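Local coordinates for parvulin 42 (Trypanosoma brucei brucei, PDB 6GMP), which probably catalyses the cis-trans isomerisation of peptide bonds preceding proline, through the PPIC-type (parvulin) domain that this chain represents, at residues S22-R35 with V66-D78. Numbering follows the deposited sequence.
Sequences SSLAPRNKGEKITR and VRDFSECGSAKRD
Leu-24 and Glu-71 join the two backbones by a nearly straight bond, Leu-24 N to Glu-71 O at 3.0 Å (177° at the hydrogen), and the chains run close together past Gly-73, whose CA makes a C-H...O contact with Leu-24 O. Glu-71 reaches along the 22-35 loop with its chain extended beyond CG, passing Ser-23 and ending against CD1 of Ile-33. There Arg-35 meets it end-on: Arg-35 NH1 lies 3.0 Å from Glu-71 OE1 and NH2 3.0 Å from OE2, each on a syn lone pair, with guanidinium and carboxylate only 15° from coplanar. Lys-14 locks this salt bridge further, its backbone N donating to Glu-71 OE1 and its O accepting from Arg-35 NH1. Arg-27, its chain bent at chi3 (70°), lays its guanidinium against the backbone carbonyls of residues 67-70, with Asp-68 O over one face and Asn-28 OD1 over the other. Arg-27 NH2 donates to Ser-70 O at 3.0 Å, well above the carbonyl plane, while one water accepts from Arg-27 NE and lies close to both Val-66 O and Ser-70 O, and another links NH2 to Glu-71 OE2. Beyond, CB of Ala-25 packs on CB of Ala-75 at 3.7 Å, and Pro-26 lies across Lys-76. Salt bridge, water links and small apolar patch thus fasten the long loop between strand 6-13 and helix 37-49 to the chain that follows helix 59-69, within the parvulin fold.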
ATOM      1  N   SER A  22      12.943   7.289  -0.988  1.00 27.87           N
ATOM      2  CA  SER A  22      13.249   7.026  -2.386  1.00 27.25           C
ATOM      3  C   SER A  22      12.372   5.867  -2.830  1.00 24.25           C
ATOM      4  O   SER A  22      12.135   4.933  -2.060  1.00 26.73           O
ATOM      5  CB  SER A  22      14.725   6.658  -2.562  1.00 35.95           C
ATOM      6  OG  SER A  22      15.569   7.736  -2.203  1.00 50.54           O
ATOM      7  N   SER A  23      11.880   5.913  -4.066  1.00 23.87           N
ATOM      8  CA  SER A  23      11.122   4.784  -4.582  1.00 21.26           C
ATOM      9  C   SER A  23      12.020   3.593  -4.826  1.00 24.34           C
ATOM     10  O   SER A  23      13.133   3.724  -5.357  1.00 25.29           O
ATOM     11  CB  SER A  23      10.421   5.122  -5.894  1.00 24.54           C
ATOM     12  OG  SER A  23       9.597   4.035  -6.279  1.00 22.65           O
ATOM     13  N   LEU A  24      11.505   2.422  -4.464  1.00 21.27           N
ATOM     14  CA  LEU A  24      12.183   1.160  -4.746  1.00 22.66           C
ATOM     15  C   LEU A  24      11.393   0.301  -5.740  1.00 24.07           C
ATOM     16  O   LEU A  24      11.737  -0.863  -5.967  1.00 25.91           O
ATOM     17  CB  LEU A  24      12.418   0.401  -3.449  1.00 26.19           C
ATOM     18  CG  LEU A  24      13.418   1.059  -2.488  1.00 33.86           C
ATOM     19  CD1 LEU A  24      13.569   0.219  -1.232  1.00 39.53           C
ATOM     20  CD2 LEU A  24      14.776   1.267  -3.147  1.00 40.57           C
ATOM     21  N   ALA A  25      10.347   0.875  -6.334  1.00 22.64           N
ATOM     22  CA  ALA A  25       9.561   0.180  -7.345  1.00 21.74           C
ATOM     23  C   ALA A  25      10.304   0.167  -8.673  1.00 20.99           C
ATOM     24  O   ALA A  25      11.034   1.100  -8.970  1.00 23.81           O
ATOM     25  CB  ALA A  25       8.242   0.873  -7.522  1.00 20.72           C
ATOM     26  N   PRO A  26      10.105  -0.886  -9.486  1.00 21.90           N
ATOM     27  CA  PRO A  26      10.788  -0.972 -10.785  1.00 23.27           C
ATOM     28  C   PRO A  26      10.558   0.233 -11.705  1.00 26.30           C
ATOM     29  O   PRO A  26      11.441   0.640 -12.453  1.00 29.52           O
ATOM     30  CB  PRO A  26      10.165  -2.214 -11.415  1.00 27.10           C
ATOM     31  CG  PRO A  26       9.790  -3.071 -10.272  1.00 28.10           C
ATOM     32  CD  PRO A  26       9.365  -2.126  -9.177  1.00 22.46           C
ATOM     33  N   ARG A  27       9.346   0.766 -11.656  1.00 24.75           N
ATOM     34  CA  ARG A  27       8.907   1.838 -12.538  1.00 26.79           C
ATOM     35  C   ARG A  27       9.797   3.089 -12.451  1.00 27.63           C
ATOM     36  O   ARG A  27      10.090   3.739 -13.459  1.00 27.91           O
ATOM     37  CB  ARG A  27       7.451   2.126 -12.160  1.00 34.05           C
ATOM     38  CG  ARG A  27       6.865   3.452 -12.528  1.00 33.94           C
ATOM     39  CD  ARG A  27       5.398   3.465 -12.115  1.00 23.59           C
ATOM     40  NE  ARG A  27       5.230   3.503 -10.662  1.00 22.43           N
ATOM     41  CZ  ARG A  27       5.377   4.603  -9.929  1.00 20.86           C
ATOM     42  NH1 ARG A  27       5.669   5.762 -10.503  1.00 22.54           N
ATOM     43  NH2 ARG A  27       5.220   4.540  -8.612  1.00 21.85           N
ATOM     44  N   ASN A  28      10.264   3.387 -11.244  1.00 26.74           N
ATOM     45  CA  ASN A  28      10.967   4.630 -10.969  1.00 26.45           C
ATOM     46  C   ASN A  28      11.992   4.445  -9.857  1.00 23.38           C
ATOM     47  O   ASN A  28      12.183   5.318  -9.012  1.00 26.16           O
ATOM     48  CB  ASN A  28       9.962   5.720 -10.595  1.00 24.92           C
ATOM     49  CG  ASN A  28       9.237   5.431  -9.299  1.00 21.66           C
ATOM     50  OD1 ASN A  28       9.160   4.285  -8.854  1.00 22.36           O
ATOM     51  ND2 ASN A  28       8.688   6.473  -8.686  1.00 23.16           N
ATOM     52  N   LYS A  29      12.648   3.295  -9.863  1.00 30.77           N
ATOM     53  CA  LYS A  29      13.672   2.971  -8.885  1.00 31.34           C
ATOM     54  C   LYS A  29      14.663   4.124  -8.714  1.00 33.80           C
ATOM     55  O   LYS A  29      15.230   4.613  -9.683  1.00 36.00           O
ATOM     56  CB  LYS A  29      14.425   1.725  -9.343  1.00 35.50           C
ATOM     57  CG  LYS A  29      15.505   1.245  -8.382  1.00 49.38           C
ATOM     58  CD  LYS A  29      14.901   0.562  -7.169  1.00 53.08           C
ATOM     59  CE  LYS A  29      14.996  -0.957  -7.283  1.00 61.39           C
ATOM     60  NZ  LYS A  29      14.361  -1.648  -6.117  1.00 63.49           N
ATOM     61  N   GLY A  30      14.831   4.578  -7.478  1.00 30.09           N
ATOM     62  CA  GLY A  30      15.803   5.613  -7.178  1.00 30.83           C
ATOM     63  C   GLY A  30      15.219   7.011  -7.191  1.00 28.99           C
ATOM     64  O   GLY A  30      15.919   7.962  -6.830  1.00 32.92           O
ATOM     65  N   GLU A  31      13.958   7.162  -7.592  1.00 33.27           N
ATOM     66  CA  GLU A  31      13.350   8.487  -7.623  1.00 27.40           C
ATOM     67  C   GLU A  31      13.258   9.012  -6.194  1.00 25.80           C
ATOM     68  O   GLU A  31      12.679   8.361  -5.324  1.00 26.44           O
ATOM     69  CB  GLU A  31      11.966   8.483  -8.288  1.00 29.74           C
ATOM     70  CG  GLU A  31      11.427   9.905  -8.503  1.00 29.47           C
ATOM     71  CD  GLU A  31      10.047   9.968  -9.135  1.00 38.47           C
ATOM     72  OE1 GLU A  31       9.506   8.918  -9.540  1.00 37.77           O
ATOM     73  OE2 GLU A  31       9.494  11.086  -9.220  1.00 41.61           O
ATOM     74  N   LYS A  32      13.824  10.186  -5.943  1.00 27.58           N
ATOM     75  CA  LYS A  32      13.766  10.768  -4.610  0.50 24.62           C
ATOM     76  C   LYS A  32      12.341  11.229  -4.329  1.00 25.84           C
ATOM     77  O   LYS A  32      11.699  11.827  -5.192  1.00 29.11           O
ATOM     78  CB  LYS A  32      14.737  11.945  -4.500  0.50 25.91           C
ATOM     79  CG  LYS A  32      14.773  12.599  -3.131  0.50 32.76           C
ATOM     80  CD  LYS A  32      15.621  13.863  -3.159  0.50 43.90           C
ATOM     81  CE  LYS A  32      15.429  14.689  -1.901  0.50 46.43           C
ATOM     82  NZ  LYS A  32      15.999  16.054  -2.036  0.50 53.76           N
ATOM     83  N   ILE A  33      11.846  10.931  -3.129  1.00 23.37           N
ATOM     84  CA  ILE A  33      10.494  11.306  -2.719  1.00 21.84           C
ATOM     85  C   ILE A  33      10.560  12.586  -1.900  1.00 23.68           C
ATOM     86  O   ILE A  33      11.158  12.600  -0.832  1.00 26.24           O
ATOM     87  CB  ILE A  33       9.844  10.207  -1.864  1.00 25.43           C
ATOM     88  CG1 ILE A  33       9.847   8.868  -2.605  1.00 30.46           C
ATOM     89  CG2 ILE A  33       8.419  10.600  -1.484  1.00 22.60           C
ATOM     90  CD1 ILE A  33       9.191   8.910  -3.971  1.00 28.85           C
ATOM     91  N   THR A  34       9.967  13.658  -2.419  1.00 21.36           N
ATOM     92  CA  THR A  34      10.004  14.961  -1.768  1.00 22.69           C
ATOM     93  C   THR A  34       8.628  15.474  -1.324  1.00 20.57           C
ATOM     94  O   THR A  34       8.555  16.515  -0.676  1.00 21.08           O
ATOM     95  CB  THR A  34      10.639  16.015  -2.673  1.00 24.62           C
ATOM     96  OG1 THR A  34      10.014  15.964  -3.959  1.00 28.19           O
ATOM     97  CG2 THR A  34      12.119  15.742  -2.837  1.00 27.28           C
ATOM     98  N   ARG A  35       7.558  14.746  -1.645  1.00 19.21           N
ATOM     99  CA  ARG A  35       6.205  15.194  -1.302  1.00 19.73           C
ATOM    100  C   ARG A  35       6.019  15.211   0.202  1.00 17.92           C
ATOM    101  O   ARG A  35       6.700  14.494   0.933  1.00 19.27           O
ATOM    102  CB  ARG A  35       5.139  14.315  -1.970  1.00 20.18           C
ATOM    103  CG  ARG A  35       4.922  12.951  -1.335  1.00 18.85           C
ATOM    104  CD  ARG A  35       3.744  12.225  -1.978  1.00 17.66           C
ATOM    105  NE  ARG A  35       3.983  11.899  -3.374  1.00 19.99           N
ATOM    106  CZ  ARG A  35       4.589  10.796  -3.803  1.00 19.87           C
ATOM    107  NH1 ARG A  35       5.053   9.895  -2.952  1.00 18.14           N
ATOM    108  NH2 ARG A  35       4.742  10.587  -5.098  1.00 23.64           N
ATOM    109  N   VAL A  66      -0.974  -0.820  -7.803  1.00 16.82           N
ATOM    110  CA  VAL A  66       0.414  -1.054  -7.404  1.00 17.18           C
ATOM    111  C   VAL A  66       1.358  -0.647  -8.538  1.00 18.01           C
ATOM    112  O   VAL A  66       2.333   0.085  -8.339  1.00 17.80           O
ATOM    113  CB  VAL A  66       0.668  -2.540  -7.045  1.00 17.41           C
ATOM    114  CG1 VAL A  66       2.149  -2.779  -6.792  1.00 18.33           C
ATOM    115  CG2 VAL A  66      -0.179  -2.988  -5.831  1.00 18.83           C
ATOM    116  N   ARG A  67       1.064  -1.143  -9.741  1.00 17.03           N
ATOM    117  CA  ARG A  67       1.892  -0.847 -10.905  1.00 19.10           C
ATOM    118  C   ARG A  67       1.969   0.650 -11.211  1.00 17.63           C
ATOM    119  O   ARG A  67       3.016   1.134 -11.620  1.00 18.86           O
ATOM    120  CB  ARG A  67       1.396  -1.601 -12.136  1.00 19.19           C
ATOM    121  CG  ARG A  67       1.589  -3.079 -12.026  1.00 19.21           C
ATOM    122  CD  ARG A  67       0.887  -3.804 -13.133  1.00 21.64           C
ATOM    123  NE  ARG A  67       1.112  -5.244 -13.048  1.00 20.71           N
ATOM    124  CZ  ARG A  67       0.474  -6.142 -13.781  1.00 23.54           C
ATOM    125  NH1 ARG A  67      -0.414  -5.759 -14.688  1.00 25.28           N
ATOM    126  NH2 ARG A  67       0.740  -7.423 -13.614  1.00 26.03           N
ATOM    127  N   ASP A  68       0.870   1.364 -10.988  1.00 17.38           N
ATOM    128  CA  ASP A  68       0.802   2.785 -11.328  1.00 19.32           C
ATOM    129  C   ASP A  68       1.376   3.694 -10.246  1.00 18.80           C
ATOM    130  O   ASP A  68       1.888   4.768 -10.557  1.00 18.40           O
ATOM    131  CB  ASP A  68      -0.641   3.201 -11.621  1.00 19.13           C
ATOM    132  CG  ASP A  68      -1.199   2.575 -12.891  1.00 20.99           C
ATOM    133  OD1 ASP A  68      -0.415   2.064 -13.722  1.00 22.05           O
ATOM    134  OD2 ASP A  68      -2.435   2.599 -13.036  1.00 23.39           O
ATOM    135  N   PHE A  69       1.320   3.270  -8.982  1.00 18.24           N
ATOM    136  CA  PHE A  69       1.552   4.197  -7.873  1.00 17.06           C
ATOM    137  C   PHE A  69       2.481   3.719  -6.757  1.00 18.87           C
ATOM    138  O   PHE A  69       3.014   4.558  -6.041  1.00 18.75           O
ATOM    139  CB  PHE A  69       0.231   4.635  -7.223  1.00 17.41           C
ATOM    140  CG  PHE A  69      -0.674   5.419  -8.133  1.00 18.22           C
ATOM    141  CD1 PHE A  69      -0.410   6.756  -8.423  1.00 19.48           C
ATOM    142  CD2 PHE A  69      -1.807   4.836  -8.679  1.00 18.95           C
ATOM    143  CE1 PHE A  69      -1.249   7.479  -9.249  1.00 19.58           C
ATOM    144  CE2 PHE A  69      -2.649   5.557  -9.504  1.00 20.25           C
ATOM    145  CZ  PHE A  69      -2.370   6.880  -9.791  1.00 20.84           C
ATOM    146  N   SER A  70       2.669   2.415  -6.567  1.00 17.76           N
ATOM    147  CA  SER A  70       3.430   1.984  -5.395  1.00 19.43           C
ATOM    148  C   SER A  70       4.902   2.342  -5.527  1.00 19.16           C
ATOM    149  O   SER A  70       5.494   2.259  -6.606  1.00 18.51           O
ATOM    150  CB  SER A  70       3.294   0.496  -5.121  1.00 17.96           C
ATOM    151  OG  SER A  70       3.920   0.234  -3.864  1.00 17.73           O
ATOM    152  N   GLU A  71       5.488   2.720  -4.401  1.00 18.32           N
ATOM    153  CA  GLU A  71       6.887   3.112  -4.315  1.00 20.02           C
ATOM    154  C   GLU A  71       7.685   2.126  -3.449  1.00 18.68           C
ATOM    155  O   GLU A  71       8.843   2.361  -3.143  1.00 20.88           O
ATOM    156  CB  GLU A  71       6.974   4.551  -3.790  1.00 19.03           C
ATOM    157  CG  GLU A  71       6.417   5.521  -4.816  1.00 21.04           C
ATOM    158  CD  GLU A  71       6.108   6.899  -4.287  1.00 20.60           C
ATOM    159  OE1 GLU A  71       6.118   7.144  -3.059  1.00 22.89           O
ATOM    160  OE2 GLU A  71       5.823   7.773  -5.133  1.00 22.97           O
ATOM    161  N   CYS A  72       7.040   1.017  -3.091  1.00 19.75           N
ATOM    162  CA  CYS A  72       7.668  -0.039  -2.308  1.00 19.37           C
ATOM    163  C   CYS A  72       8.392  -1.027  -3.208  1.00 22.40           C
ATOM    164  O   CYS A  72       7.966  -1.276  -4.337  1.00 22.99           O
ATOM    165  CB  CYS A  72       6.599  -0.781  -1.506  1.00 20.64           C
ATOM    166  SG  CYS A  72       7.220  -2.138  -0.495  1.00 21.73           S
ATOM    167  N   GLY A  73       9.465  -1.617  -2.701  1.00 21.28           N
ATOM    168  CA  GLY A  73      10.174  -2.644  -3.436  1.00 23.46           C
ATOM    169  C   GLY A  73       9.294  -3.833  -3.768  1.00 21.72           C
ATOM    170  O   GLY A  73       9.562  -4.540  -4.751  1.00 23.90           O
ATOM    171  N   SER A  74       8.251  -4.055  -2.975  1.00 21.50           N
ATOM    172  CA  SER A  74       7.318  -5.150  -3.247  1.00 22.07           C
ATOM    173  C   SER A  74       6.636  -4.997  -4.603  1.00 22.33           C
ATOM    174  O   SER A  74       6.055  -5.954  -5.119  1.00 24.12           O
ATOM    175  CB  SER A  74       6.259  -5.255  -2.159  1.00 22.66           C
ATOM    176  OG  SER A  74       5.476  -4.084  -2.087  1.00 20.77           O
ATOM    177  N   ALA A  75       6.708  -3.809  -5.191  1.00 22.17           N
ATOM    178  CA  ALA A  75       6.124  -3.605  -6.511  1.00 22.76           C
ATOM    179  C   ALA A  75       6.809  -4.488  -7.562  1.00 23.06           C
ATOM    180  O   ALA A  75       6.238  -4.721  -8.631  1.00 25.14           O
ATOM    181  CB  ALA A  75       6.184  -2.131  -6.900  1.00 22.66           C
ATOM    182  N   LYS A  76       8.003  -5.007  -7.273  1.00 24.35           N
ATOM    183  CA  LYS A  76       8.684  -5.883  -8.222  0.54 24.79           C
ATOM    184  C   LYS A  76       7.964  -7.226  -8.335  1.00 25.34           C
ATOM    185  O   LYS A  76       8.233  -8.002  -9.252  1.00 27.07           O
ATOM    186  CB  LYS A  76      10.156  -6.083  -7.844  0.54 30.19           C
ATOM    187  CG  LYS A  76      10.404  -7.056  -6.703  0.54 37.18           C
ATOM    188  CD  LYS A  76      11.900  -7.225  -6.437  0.54 43.68           C
ATOM    189  CE  LYS A  76      12.348  -6.495  -5.177  0.54 48.45           C
ATOM    190  NZ  LYS A  76      12.304  -5.012  -5.311  0.54 48.40           N
ATOM    191  N   ARG A  77       7.061  -7.495  -7.395  1.00 25.73           N
ATOM    192  CA  ARG A  77       6.186  -8.666  -7.476  1.00 28.96           C
ATOM    193  C   ARG A  77       4.737  -8.211  -7.325  1.00 24.88           C
ATOM    194  O   ARG A  77       3.907  -8.862  -6.690  1.00 24.62           O
ATOM    195  CB  ARG A  77       6.553  -9.733  -6.440  1.00 35.04           C
ATOM    196  CG  ARG A  77       7.762 -10.600  -6.811  1.00 50.39           C
ATOM    197  CD  ARG A  77       7.651 -11.227  -8.214  1.00 63.91           C
ATOM    198  NE  ARG A  77       8.670 -10.685  -9.111  1.00 71.17           N
ATOM    199  CZ  ARG A  77       9.842 -11.264  -9.369  1.00 73.78           C
ATOM    200  NH1 ARG A  77      10.162 -12.430  -8.821  1.00 75.94           N
ATOM    201  NH2 ARG A  77      10.701 -10.677 -10.193  1.00 73.36           N
ATOM    202  N   ASP A  78       4.449  -7.069  -7.938  1.00 22.68           N
ATOM    203  CA  ASP A  78       3.093  -6.519  -8.017  1.00 21.87           C
ATOM    204  C   ASP A  78       2.466  -6.253  -6.652  1.00 20.95           C
ATOM    205  O   ASP A  78       1.242  -6.194  -6.526  1.00 20.60           O
ATOM    206  CB  ASP A  78       2.179  -7.414  -8.875  1.00 20.84           C
ATOM    207  CG  ASP A  78       2.308  -7.134 -10.372  1.00 26.34           C
ATOM    208  OD1 ASP A  78       2.706  -6.005 -10.750  1.00 23.74           O
ATOM    209  OD2 ASP A  78       1.981  -8.025 -11.177  1.00 26.24           O
TER
HETATM  210  O   HOH W   1       4.929   1.033  -8.998  1.00 19.20           O
HETATM  211  O   HOH W   2       6.023   7.150  -7.723  1.00 29.26           O